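Local coordinates for iron-regulated outer membrane protein (Neisseria meningitidis, PDB 4B7O) that imports iron across the outer membrane as a TonB-dependent transporter, probably by taking up ferric siderophores, at residues K66-I71 and K90-I95; Q105-T108 and G113-S116; D127-Y132 and N628-A633; T280-F285 and N345-N350; F616-T619 and L624-A627. All coordinates share one frame; numbering follows the deposited sequence.

Interaction 1 of 5, residues K66-I71 and K90-I95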
# COMPACT_ATOMS: atom_id res chain seq x y z
N LYS A 66 2.77 8.41 14.24
CA LYS A 66 3.30 8.74 12.92
C LYS A 66 4.02 7.57 12.24
O LYS A 66 3.90 7.42 11.04
CB LYS A 66 4.23 9.94 12.98
CG LYS A 66 4.75 10.34 11.63
CD LYS A 66 5.63 11.60 11.70
CE LYS A 66 6.08 11.99 10.31
NZ LYS A 66 4.88 12.44 9.54
N ILE A 67 4.72 6.75 13.02
CA ILE A 67 5.57 5.73 12.50
C ILE A 67 5.43 4.54 13.38
O ILE A 67 5.81 4.60 14.54
CB ILE A 67 7.02 6.22 12.46
CG1 ILE A 67 7.22 7.05 11.19
CG2 ILE A 67 7.99 5.05 12.41
CD1 ILE A 67 8.28 8.11 11.31
N ARG A 68 4.85 3.45 12.87
CA ARG A 68 4.71 2.24 13.65
C ARG A 68 5.54 1.18 12.96
O ARG A 68 5.23 0.73 11.85
CB ARG A 68 3.26 1.86 13.80
CG ARG A 68 2.42 2.96 14.49
CD ARG A 68 0.99 2.56 14.89
NE ARG A 68 0.92 1.51 15.94
CZ ARG A 68 0.39 0.29 15.77
NH1 ARG A 68 -0.15 -0.09 14.60
NH2 ARG A 68 0.36 -0.57 16.78
N THR A 69 6.66 0.82 13.55
CA THR A 69 7.49 -0.14 12.88
C THR A 69 7.23 -1.54 13.47
O THR A 69 6.87 -1.67 14.63
CB THR A 69 8.99 0.27 12.75
OG1 THR A 69 9.82 -0.64 13.45
CG2 THR A 69 9.27 1.68 13.22
N ASN A 70 7.32 -2.55 12.62
CA ASN A 70 6.94 -3.93 12.98
C ASN A 70 5.55 -4.00 13.55
O ASN A 70 5.33 -4.66 14.54
CB ASN A 70 7.92 -4.55 13.95
CG ASN A 70 9.35 -4.59 13.42
OD1 ASN A 70 9.62 -4.21 12.27
ND2 ASN A 70 10.28 -5.05 14.27
N ILE A 71 4.59 -3.31 12.94
CA ILE A 71 3.22 -3.56 13.27
C ILE A 71 2.93 -5.05 13.24
O ILE A 71 2.25 -5.58 14.08
CB ILE A 71 2.30 -2.93 12.27
CG1 ILE A 71 2.25 -1.45 12.51
CG2 ILE A 71 0.90 -3.46 12.46
CD1 ILE A 71 1.83 -0.79 11.23
N LYS A 90 -6.02 -5.38 10.66
CA LYS A 90 -7.36 -4.91 10.94
C LYS A 90 -7.51 -4.10 12.26
O LYS A 90 -8.47 -3.34 12.45
CB LYS A 90 -8.37 -6.03 10.90
CG LYS A 90 -8.30 -7.00 12.05
CD LYS A 90 -9.35 -8.10 11.85
CE LYS A 90 -10.62 -7.54 11.19
NZ LYS A 90 -11.68 -8.53 10.78
N GLU A 91 -6.54 -4.28 13.14
CA GLU A 91 -6.51 -3.58 14.40
C GLU A 91 -5.85 -2.20 14.31
O GLU A 91 -5.84 -1.47 15.28
CB GLU A 91 -5.74 -4.42 15.39
CG GLU A 91 -6.53 -4.57 16.65
CD GLU A 91 -5.80 -5.37 17.73
OE1 GLU A 91 -5.04 -6.32 17.37
OE2 GLU A 91 -6.04 -5.02 18.92
N GLU A 92 -5.27 -1.87 13.18
CA GLU A 92 -4.75 -0.53 12.97
C GLU A 92 -5.82 0.43 12.43
O GLU A 92 -6.19 0.35 11.28
CB GLU A 92 -3.53 -0.57 12.08
CG GLU A 92 -3.08 0.83 11.66
CD GLU A 92 -2.82 1.84 12.80
OE1 GLU A 92 -1.93 1.49 13.64
OE2 GLU A 92 -3.48 2.98 12.81
N PRO A 93 -6.29 1.35 13.26
CA PRO A 93 -7.48 2.13 12.89
C PRO A 93 -7.26 3.20 11.82
O PRO A 93 -8.24 3.71 11.27
CB PRO A 93 -7.92 2.79 14.24
CG PRO A 93 -6.76 2.61 15.21
CD PRO A 93 -5.73 1.73 14.58
N SER A 94 -6.05 3.61 11.51
CA SER A 94 -6.01 4.68 10.51
C SER A 94 -5.79 4.11 9.04
O SER A 94 -5.70 4.84 8.05
CB SER A 94 -4.97 5.72 10.92
OG SER A 94 -3.69 5.09 10.91
N ILE A 95 -5.74 2.79 8.95
CA ILE A 95 -5.60 2.12 7.67
C ILE A 95 -6.94 1.49 7.45
O ILE A 95 -7.41 0.83 8.31
CB ILE A 95 -4.54 1.01 7.73
CG1 ILE A 95 -3.25 1.56 8.28
CG2 ILE A 95 -4.19 0.44 6.37
CD1 ILE A 95 -2.22 0.47 8.49
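A single salt bridge inside the plug domain joins Arg68, on the strand 67-73, to Glu92, in the loop that leads from helix 85-88 to the strand 95-97. Arg68 NH1 lies 2.6 Å from Glu92 OE1, and the guanidinium meets that oxygen obliquely, with its plane tilted 50° from the carboxylate. The bridge therefore runs through one nitrogen and one oxygen and is not the flat, two-pronged pairing of which these groups are capable. The aliphatic part of the arginine also comes close, Arg68 CD standing 3.4 Å from Glu92 OE1; the bend at the third torsion (chi3 65°) then turns the guanidinium across the oxygen.

The second carboxylate oxygen is held within its own turn. Glu92 OE2 accepts from Ser94 OG at 2.8 Å and from Ser94 N at 2.9 Å. The backbone N-H arrives on the anti side, close to the carboxylate plane and nearly straight, while the hydroxyl comes from above that plane. Both donors belong to the type I turn from Glu92 to Ile95, and a bend at the glutamate's second torsion (chi2 54°) folds the carboxylate back to meet them. On the other partner's side, the backbone of Arg68 is bonded to Val149 of the neighbouring strand 144-150.

Glu92 is buried and Arg68 only partly exposed. With Ser94 holding one oxygen twice and a guanidinium at the other, the carboxylate is probably stabilised in its ionised form, and the turn thereby gains an electrostatic link to the edge strand 67-73.

Interaction 2 of 5, residues Q105-T108 and G113-S116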
# COMPACT_ATOMS: atom_id res chain seq x y z
N GLN A 105 -9.72 -4.19 -3.96
CA GLN A 105 -9.47 -3.38 -2.72
C GLN A 105 -8.71 -2.08 -2.95
O GLN A 105 -7.68 -2.03 -3.66
CB GLN A 105 -8.65 -4.18 -1.69
CG GLN A 105 -9.39 -5.36 -1.16
CD GLN A 105 -8.52 -6.25 -0.31
OE1 GLN A 105 -7.50 -5.84 0.21
NE2 GLN A 105 -8.94 -7.49 -0.16
N PHE A 106 -9.20 -1.04 -2.29
CA PHE A 106 -8.56 0.25 -2.23
C PHE A 106 -8.13 0.45 -0.82
O PHE A 106 -8.87 0.16 0.13
CB PHE A 106 -9.56 1.38 -2.51
CG PHE A 106 -10.18 1.31 -3.86
CD1 PHE A 106 -9.54 1.88 -4.95
CD2 PHE A 106 -11.42 0.68 -4.04
CE1 PHE A 106 -10.10 1.85 -6.21
CE2 PHE A 106 -11.99 0.63 -5.30
CZ PHE A 106 -11.32 1.22 -6.39
N LEU A 107 -6.98 1.05 -0.67
CA LEU A 107 -6.44 1.26 0.64
C LEU A 107 -6.37 2.77 1.01
O LEU A 107 -6.03 3.58 0.15
CB LEU A 107 -5.07 0.62 0.67
CG LEU A 107 -4.37 0.94 1.97
CD1 LEU A 107 -3.59 -0.28 2.47
CD2 LEU A 107 -3.50 2.19 1.85
N THR A 108 -6.75 3.14 2.24
CA THR A 108 -6.53 4.50 2.68
C THR A 108 -5.80 4.55 4.00
O THR A 108 -5.91 3.68 4.86
CB THR A 108 -7.83 5.32 2.73
OG1 THR A 108 -8.73 4.71 3.65
CG2 THR A 108 -8.47 5.33 1.38
N GLY A 113 -5.78 7.99 -0.23
CA GLY A 113 -5.78 6.70 -0.97
C GLY A 113 -4.45 6.36 -1.65
O GLY A 113 -3.46 7.12 -1.53
N GLN A 114 -4.43 5.27 -2.43
CA GLN A 114 -3.16 4.82 -3.04
C GLN A 114 -2.59 5.73 -4.12
O GLN A 114 -1.46 5.55 -4.55
CB GLN A 114 -3.26 3.43 -3.57
CG GLN A 114 -3.25 2.40 -2.47
CD GLN A 114 -3.87 1.09 -2.91
OE1 GLN A 114 -5.06 1.02 -3.29
NE2 GLN A 114 -3.06 0.03 -2.86
N ASN A 115 -3.38 6.69 -4.57
CA ASN A 115 -2.79 7.74 -5.37
C ASN A 115 -1.66 8.48 -4.60
O ASN A 115 -0.76 9.02 -5.21
CB ASN A 115 -3.87 8.69 -5.86
CG ASN A 115 -3.30 9.95 -6.46
OD1 ASN A 115 -2.84 9.96 -7.59
ND2 ASN A 115 -3.32 11.03 -5.69
N SER A 116 -1.67 8.47 -3.27
CA SER A 116 -0.57 9.15 -2.56
C SER A 116 0.15 8.22 -1.61
O SER A 116 1.24 8.56 -1.14
CB SER A 116 -1.05 10.37 -1.75
OG SER A 116 -2.46 10.55 -1.81
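Leu107 and Gln114 make the close-packed half of this contact. The glutamine side chain, extended beyond CG, reaches back across the chain reversal and lays its amide against the leucine: Gln114 CD is 3.8 Å from Leu107 CB. Its OE1 accepts from Leu107 N at 3.2 Å, with 152° at the hydrogen. The N-H stands well above the amide plane, 68° out of it, so the bond misses the lone pairs and is probably of modest strength. The far end of the same amide is held too, since Gln114 NE2 donates to Arg136 O.

Alongside, Gly113 brings its bare CA to within 3.3 Å of Leu107 O, close enough for a CA-H...O contact, and Thr108 CG2 rests on that CA at 3.8 Å.

The other side is looser. Leu107 O and Gln114 N come to 3.5 Å, but the angle is too poor for a hydrogen bond, and beyond Gln114 the chain turns off, closed by a bond of 2.8 Å from Ser116 N to Gly113 O. This looseness is not an opening to solvent, for every touching residue is buried. Leu107 packs on Ile95 and Phe97, and Thr108 OG1 is bonded to Ser723 OG.

The arrangement is that of a short antiparallel hairpin, strands 107-109 and 112-113, loosely paired where the contact lies, which with strand 95-97 forms a small three-stranded sheet in the plug of this TonB-dependent transporter.

Interaction 3 of 5, residues D127-Y132 and N628-A633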
# COMPACT_ATOMS: atom_id res chain seq x y z
N ASP A 127 4.41 4.15 -8.68
CA ASP A 127 3.26 4.93 -8.34
C ASP A 127 2.23 4.95 -9.44
O ASP A 127 1.16 5.55 -9.30
CB ASP A 127 3.69 6.33 -7.86
CG ASP A 127 4.24 7.20 -8.97
OD1 ASP A 127 4.74 6.66 -9.97
OD2 ASP A 127 4.18 8.44 -8.80
N SER A 128 2.53 4.24 -10.52
CA SER A 128 1.54 4.11 -11.60
C SER A 128 0.53 3.01 -11.31
O SER A 128 0.72 2.19 -10.42
CB SER A 128 2.21 3.92 -12.96
OG SER A 128 3.22 4.92 -13.12
N GLN A 129 -0.58 3.06 -12.02
CA GLN A 129 -1.58 2.05 -11.83
C GLN A 129 -2.04 1.41 -13.16
O GLN A 129 -1.83 1.97 -14.23
CB GLN A 129 -2.75 2.68 -11.12
CG GLN A 129 -3.56 3.58 -12.02
CD GLN A 129 -4.71 4.16 -11.28
OE1 GLN A 129 -5.26 3.55 -10.37
NE2 GLN A 129 -5.06 5.37 -11.63
N ILE A 130 -2.68 0.25 -13.06
CA ILE A 130 -3.45 -0.37 -14.14
C ILE A 130 -4.76 0.36 -14.57
O ILE A 130 -4.90 0.68 -15.72
CB ILE A 130 -3.70 -1.86 -13.81
CG1 ILE A 130 -2.34 -2.57 -13.73
CG2 ILE A 130 -4.58 -2.52 -14.88
CD1 ILE A 130 -2.43 -3.89 -13.02
N LEU A 131 -5.72 0.61 -13.69
CA LEU A 131 -6.97 1.29 -14.08
C LEU A 131 -7.69 1.76 -12.85
O LEU A 131 -7.62 1.13 -11.80
CB LEU A 131 -7.90 0.39 -14.88
CG LEU A 131 -9.23 0.83 -15.57
CD1 LEU A 131 -8.96 1.47 -16.92
CD2 LEU A 131 -10.17 -0.36 -15.74
N TYR A 132 -8.44 2.84 -12.98
CA TYR A 132 -8.89 3.54 -11.78
C TYR A 132 -10.02 2.78 -11.12
O TYR A 132 -10.40 3.08 -9.97
CB TYR A 132 -9.22 5.04 -12.06
CG TYR A 132 -10.47 5.22 -12.89
CD1 TYR A 132 -10.42 5.11 -14.31
CD2 TYR A 132 -11.70 5.42 -12.27
CE1 TYR A 132 -11.58 5.24 -15.07
CE2 TYR A 132 -12.86 5.56 -13.03
CZ TYR A 132 -12.80 5.47 -14.42
OH TYR A 132 -13.97 5.57 -15.13
N ASN A 628 -12.63 9.65 -6.67
CA ASN A 628 -12.24 8.26 -6.81
C ASN A 628 -11.49 7.80 -5.54
O ASN A 628 -10.63 8.55 -5.04
CB ASN A 628 -11.35 8.10 -8.06
CG ASN A 628 -12.13 8.10 -9.36
OD1 ASN A 628 -13.36 8.31 -9.41
ND2 ASN A 628 -11.42 7.88 -10.42
N PRO A 629 -11.80 6.58 -5.03
CA PRO A 629 -11.19 6.05 -3.79
C PRO A 629 -9.66 6.06 -3.81
O PRO A 629 -9.03 6.04 -2.75
CB PRO A 629 -11.70 4.59 -3.71
CG PRO A 629 -12.48 4.31 -4.98
CD PRO A 629 -12.86 5.67 -5.54
N GLU A 630 -9.09 6.00 -5.00
CA GLU A 630 -7.67 6.16 -5.25
C GLU A 630 -7.10 7.40 -4.49
O GLU A 630 -6.04 7.34 -3.90
CB GLU A 630 -7.51 6.36 -6.76
CG GLU A 630 -6.09 6.29 -7.28
CD GLU A 630 -5.93 6.97 -8.63
OE1 GLU A 630 -6.91 6.97 -9.45
OE2 GLU A 630 -4.81 7.53 -8.87
N PHE A 631 -7.83 8.53 -4.56
CA PHE A 631 -7.47 9.76 -3.85
C PHE A 631 -7.75 9.68 -2.37
O PHE A 631 -6.99 10.19 -1.56
CB PHE A 631 -8.16 10.97 -4.49
CG PHE A 631 -7.79 11.12 -5.93
CD1 PHE A 631 -6.54 11.63 -6.26
CD2 PHE A 631 -8.64 10.63 -6.95
CE1 PHE A 631 -6.15 11.73 -7.56
CE2 PHE A 631 -8.25 10.69 -8.29
CZ PHE A 631 -6.99 11.24 -8.58
N GLY A 632 -8.85 9.07 -2.01
CA GLY A 632 -9.10 8.84 -0.61
C GLY A 632 -10.57 8.76 -0.41
O GLY A 632 -11.32 8.81 -1.40
N ALA A 633 -10.96 8.63 0.86
CA ALA A 633 -12.35 8.60 1.30
C ALA A 633 -12.43 9.28 2.67
O ALA A 633 -11.46 9.20 3.46
CB ALA A 633 -12.83 7.17 1.43
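Tyr132 and Glu630 mark the nearest approach of two irregular backbones, their CA atoms 7.1 Å apart. Residues 629-631 have helical backbone angles without regular helical bonding; the bend is closed by Phe631 N donating to Asn628 O at 2.8 Å. In segment 127-132, Gln129 and Tyr132 both start toward the facing loop.

Gln129 CG sits between the backbone N and the carbonyl carbon (chi1 74°), and the extended chain beyond it meets Glu630 from the opposite direction. Gln129 NE2 makes a weak hydrogen bond of 3.3 Å to Glu630 OE1, with the amide turned 68° from the carboxylate; the other oxygen, OE2, has a long, weak ion pair with Arg136. Since segment 127-132 belongs to the plug and 628-633 to the loop between barrel strands 603-618 and 638-647, this is a plug-to-barrel contact of the kind expected in a TonB-dependent transporter, where the barrel encloses the plug.

Next to it, Tyr132 and Asn628 lie with ring and amide planes only 2° apart, yet Asn628 ND2 meets the ring obliquely, 3.1 Å from Tyr132 CD2. The amide oxygen has a partner of its own: Asn628 OD1 accepts from Arg725 NH1.

Interaction 4 of 5, residues T280-F285 and N345-N350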
# COMPACT_ATOMS: atom_id res chain seq x y z
N THR A 280 -14.30 -9.19 -13.38
CA THR A 280 -15.03 -8.10 -14.09
C THR A 280 -14.17 -7.00 -14.71
O THR A 280 -12.96 -6.85 -14.41
CB THR A 280 -16.09 -7.43 -13.17
OG1 THR A 280 -15.49 -6.95 -11.95
CG2 THR A 280 -17.22 -8.41 -12.80
N VAL A 281 -14.79 -6.21 -15.59
CA VAL A 281 -14.03 -5.15 -16.25
C VAL A 281 -13.55 -4.16 -15.17
O VAL A 281 -12.36 -3.90 -15.08
CB VAL A 281 -14.80 -4.49 -17.42
CG1 VAL A 281 -14.06 -3.24 -17.94
CG2 VAL A 281 -14.92 -5.51 -18.56
N ARG A 282 -14.49 -3.69 -14.35
CA ARG A 282 -14.25 -2.87 -13.17
C ARG A 282 -14.18 -3.67 -11.88
O ARG A 282 -15.20 -3.96 -11.24
CB ARG A 282 -15.40 -1.90 -13.02
CG ARG A 282 -15.70 -1.11 -14.27
CD ARG A 282 -17.08 -0.55 -14.11
NE ARG A 282 -17.64 -0.19 -15.38
CZ ARG A 282 -17.95 -1.08 -16.33
NH1 ARG A 282 -17.75 -2.38 -16.12
NH2 ARG A 282 -18.46 -0.68 -17.50
N GLU A 283 -12.96 -4.02 -11.45
CA GLU A 283 -12.85 -4.91 -10.33
C GLU A 283 -13.51 -4.32 -9.06
O GLU A 283 -13.96 -5.06 -8.22
CB GLU A 283 -11.40 -5.32 -10.12
CG GLU A 283 -10.81 -6.20 -11.23
CD GLU A 283 -9.51 -6.87 -10.81
OE1 GLU A 283 -9.07 -6.65 -9.65
OE2 GLU A 283 -8.92 -7.65 -11.60
N GLU A 284 -13.62 -3.00 -8.93
CA GLU A 284 -14.38 -2.42 -7.79
C GLU A 284 -15.87 -2.77 -7.72
O GLU A 284 -16.48 -2.58 -6.66
CB GLU A 284 -14.20 -0.89 -7.69
CG GLU A 284 -14.77 -0.06 -8.85
CD GLU A 284 -14.48 1.46 -8.75
OE1 GLU A 284 -14.67 2.03 -7.67
OE2 GLU A 284 -14.07 2.11 -9.74
N PHE A 285 -16.48 -3.20 -8.83
CA PHE A 285 -17.92 -3.64 -8.78
C PHE A 285 -18.13 -5.11 -9.12
O PHE A 285 -17.31 -5.71 -9.82
CB PHE A 285 -18.77 -2.83 -9.76
CG PHE A 285 -18.56 -1.32 -9.70
CD1 PHE A 285 -18.99 -0.57 -8.61
CD2 PHE A 285 -18.00 -0.64 -10.81
CE1 PHE A 285 -18.81 0.82 -8.59
CE2 PHE A 285 -17.84 0.74 -10.81
CZ PHE A 285 -18.27 1.47 -9.70
N ASN A 345 -14.16 -5.12 -23.09
CA ASN A 345 -13.55 -4.20 -22.18
C ASN A 345 -13.21 -2.94 -22.98
O ASN A 345 -12.22 -2.95 -23.68
CB ASN A 345 -12.28 -4.88 -21.62
CG ASN A 345 -11.66 -4.14 -20.45
OD1 ASN A 345 -11.62 -2.91 -20.42
ND2 ASN A 345 -11.11 -4.90 -19.49
N GLY A 346 -14.03 -1.89 -22.93
CA GLY A 346 -13.72 -0.61 -23.65
C GLY A 346 -12.45 0.10 -23.16
O GLY A 346 -11.71 0.72 -23.96
N TYR A 347 -12.17 -0.02 -21.84
CA TYR A 347 -11.02 0.57 -21.19
C TYR A 347 -9.78 0.00 -21.82
O TYR A 347 -8.84 0.75 -22.13
CB TYR A 347 -11.02 0.33 -19.65
CG TYR A 347 -12.19 1.01 -18.96
CD1 TYR A 347 -12.23 2.40 -18.82
CD2 TYR A 347 -13.27 0.27 -18.48
CE1 TYR A 347 -13.31 3.03 -18.19
CE2 TYR A 347 -14.36 0.89 -17.87
CZ TYR A 347 -14.37 2.27 -17.73
OH TYR A 347 -15.45 2.90 -17.12
N ALA A 348 -9.77 -1.32 -22.01
CA ALA A 348 -8.63 -2.02 -22.64
C ALA A 348 -8.61 -1.94 -24.16
O ALA A 348 -7.69 -2.49 -24.81
CB ALA A 348 -8.59 -3.48 -22.20
N GLY A 349 -9.61 -1.26 -24.71
CA GLY A 349 -9.66 -1.04 -26.15
C GLY A 349 -10.53 -2.05 -26.88
O GLY A 349 -10.74 -1.92 -28.07
N ASN A 350 -11.07 -3.03 -26.14
CA ASN A 350 -11.84 -4.10 -26.75
C ASN A 350 -10.90 -4.88 -27.64
O ASN A 350 -11.27 -5.31 -28.73
CB ASN A 350 -13.00 -3.55 -27.62
CG ASN A 350 -13.90 -2.59 -26.87
OD1 ASN A 350 -13.75 -1.38 -27.00
ND2 ASN A 350 -14.85 -3.11 -26.10
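Asn345, on whose amide Val281 packs, accepts a hydrogen bond at OD1 from Ala348 N at 2.9 Å, with 154° at the hydrogen. This is an Asx motif, and its N-H comes from above the amide plane, 54° out of it. The bond ties the amide to the type I turn from Gly346 to Gly349. Val281 CG1 lies over one face of the amide, opposite the face from which Ala348 N comes, in van der Waals contact 3.5 Å from Asn345 OD1; CG2 lies over the same face, 4.0 Å from Asn345 ND2.

Val281 buries more surface here than any other residue of the two segments. Its CG1 is anti to the backbone N (chi1 172°), and this sends it to the edge of the Tyr347 ring, near the ring plane, 3.6 Å from CD2. The Arg282 guanidinium stands almost perpendicular to that ring, turning a face toward Tyr347 CE2.

The ring also has a cation-pi contact with Arg523, outside both segments. Between these two loops, which the usual topology of the family would place on the extracellular side of the barrel, the chemistry is mainly apolar: a valine between an amide and a ring, with the hydrogen bonds shaping each loop separately.

Interaction 5 of 5, residues F616-T619 and L624-A627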
# COMPACT_ATOMS: atom_id res chain seq x y z
N PHE A 616 -10.71 17.90 -0.53
CA PHE A 616 -10.06 18.24 -1.82
C PHE A 616 -10.70 19.51 -2.37
O PHE A 616 -11.92 19.52 -2.58
CB PHE A 616 -10.23 17.08 -2.79
CG PHE A 616 -9.31 15.92 -2.53
CD1 PHE A 616 -9.37 15.21 -1.32
CD2 PHE A 616 -8.42 15.49 -3.51
CE1 PHE A 616 -8.51 14.15 -1.07
CE2 PHE A 616 -7.55 14.42 -3.28
CZ PHE A 616 -7.60 13.74 -2.05
N TYR A 617 -9.91 20.57 -2.55
CA TYR A 617 -10.45 21.90 -2.96
C TYR A 617 -10.11 22.22 -4.39
O TYR A 617 -8.92 22.18 -4.77
CB TYR A 617 -9.84 23.03 -2.14
CG TYR A 617 -10.21 23.01 -0.71
CD1 TYR A 617 -9.56 22.14 0.18
CD2 TYR A 617 -11.22 23.82 -0.23
CE1 TYR A 617 -9.90 22.10 1.51
CE2 TYR A 617 -11.57 23.80 1.12
CZ TYR A 617 -10.90 22.94 1.98
OH TYR A 617 -11.20 22.86 3.30
N ASP A 618 -11.14 22.58 -5.16
CA ASP A 618 -11.01 22.73 -6.62
C ASP A 618 -10.61 24.14 -6.90
O ASP A 618 -11.35 25.07 -6.56
CB ASP A 618 -12.39 22.49 -7.27
CG ASP A 618 -12.77 21.01 -7.39
OD1 ASP A 618 -12.22 20.29 -8.26
OD2 ASP A 618 -13.67 20.57 -6.63
N THR A 619 -9.48 24.37 -7.53
CA THR A 619 -9.23 25.76 -7.94
C THR A 619 -9.24 25.97 -9.44
O THR A 619 -8.63 26.91 -9.94
CB THR A 619 -7.86 26.27 -7.47
OG1 THR A 619 -6.83 25.43 -8.01
CG2 THR A 619 -7.81 26.34 -5.93
N LEU A 624 -11.55 19.82 -11.85
CA LEU A 624 -10.92 18.59 -12.28
C LEU A 624 -10.53 17.67 -11.16
O LEU A 624 -9.85 16.67 -11.46
CB LEU A 624 -9.69 18.85 -13.12
CG LEU A 624 -9.92 19.73 -14.34
CD1 LEU A 624 -8.62 20.43 -14.71
CD2 LEU A 624 -10.56 18.96 -15.51
N LEU A 625 -10.90 17.99 -9.90
CA LEU A 625 -10.58 17.10 -8.77
C LEU A 625 -11.54 15.91 -8.68
O LEU A 625 -12.74 16.06 -8.89
CB LEU A 625 -10.47 17.85 -7.42
CG LEU A 625 -9.16 18.62 -7.22
CD1 LEU A 625 -8.90 18.99 -5.77
CD2 LEU A 625 -7.96 17.86 -7.72
N SER A 626 -11.04 14.75 -8.26
CA SER A 626 -11.81 13.49 -8.30
C SER A 626 -12.18 12.85 -6.95
O SER A 626 -11.35 12.80 -6.04
CB SER A 626 -11.01 12.45 -9.10
OG SER A 626 -11.76 11.25 -9.24
N ALA A 627 -13.38 12.26 -6.88
CA ALA A 627 -13.84 11.51 -5.70
C ALA A 627 -13.46 10.03 -5.72
O ALA A 627 -13.94 9.24 -4.90
CB ALA A 627 -15.33 11.63 -5.55
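Leu625 fits its side chain against the end of a barrel strand while its backbone N-H is caught by Asp618. Leu625 N donates to Asp618 OD1 at 3.1 Å, with 148° at the hydrogen, and meets the oxygen nearly in line with its C-O bond. The same OD1 is also close to the start of the leucine side chain, 3.1 Å from Leu625 CB, as the two side chains slide past each other in opposite directions.

The leucine's CD1 reaches further along the strand. Leu625 CD1 lies 3.3 Å from the backbone oxygen of Tyr617. It is 3.8 Å from Phe616 CB and reaches the phenylalanine ring at its edge, near the ring plane. The phenylalanine and leucine side chains cross at about a right angle. With CG anti to its own carbonyl carbon (chi1 -78°), Leu625 points its branch toward Tyr617 and Phe616.

What positions these groups lies in the surrounding chain. The backbone of Phe616 is bonded to Ile668 and Val670, and that of Tyr617 to Tyr586, whose ring also stacks on the Tyr617 ring. Leu624, just before the gripped N-H, is bonded through its backbone to Asn568 and packs on Val582 and Ala584.

The contact thus folds the loop after strand 603-618 back onto that strand's own end, beside strand 578-600 and the chain around Ile668 and Val670, before the loop continues through Asn628 toward the plug and on into strand 638-647.

Interactions 2 and 3 are the closest pair, with centres about 6 Å apart, and backbone bonds tie them: Gly113 N to Phe631 O and Asn115 N to Glu630 O, each probable at 2.8 Å. The barrel loop of interaction 3 thus runs along the plug hairpin of interaction 2. Interaction 5 touches the same loop through Ser626 CB, 3.4 Å from Phe631 CE2. Interaction 4 reaches interaction 3 through Tyr347 CB, 3.6 Å from Leu131 CD1, and interaction 2 through Glu284. Interaction 1 lies in another part of the plug, about 15 Å from interaction 2 between centres, and meets it through Ile95; interaction 4 is about 33 Å away, centre to centre.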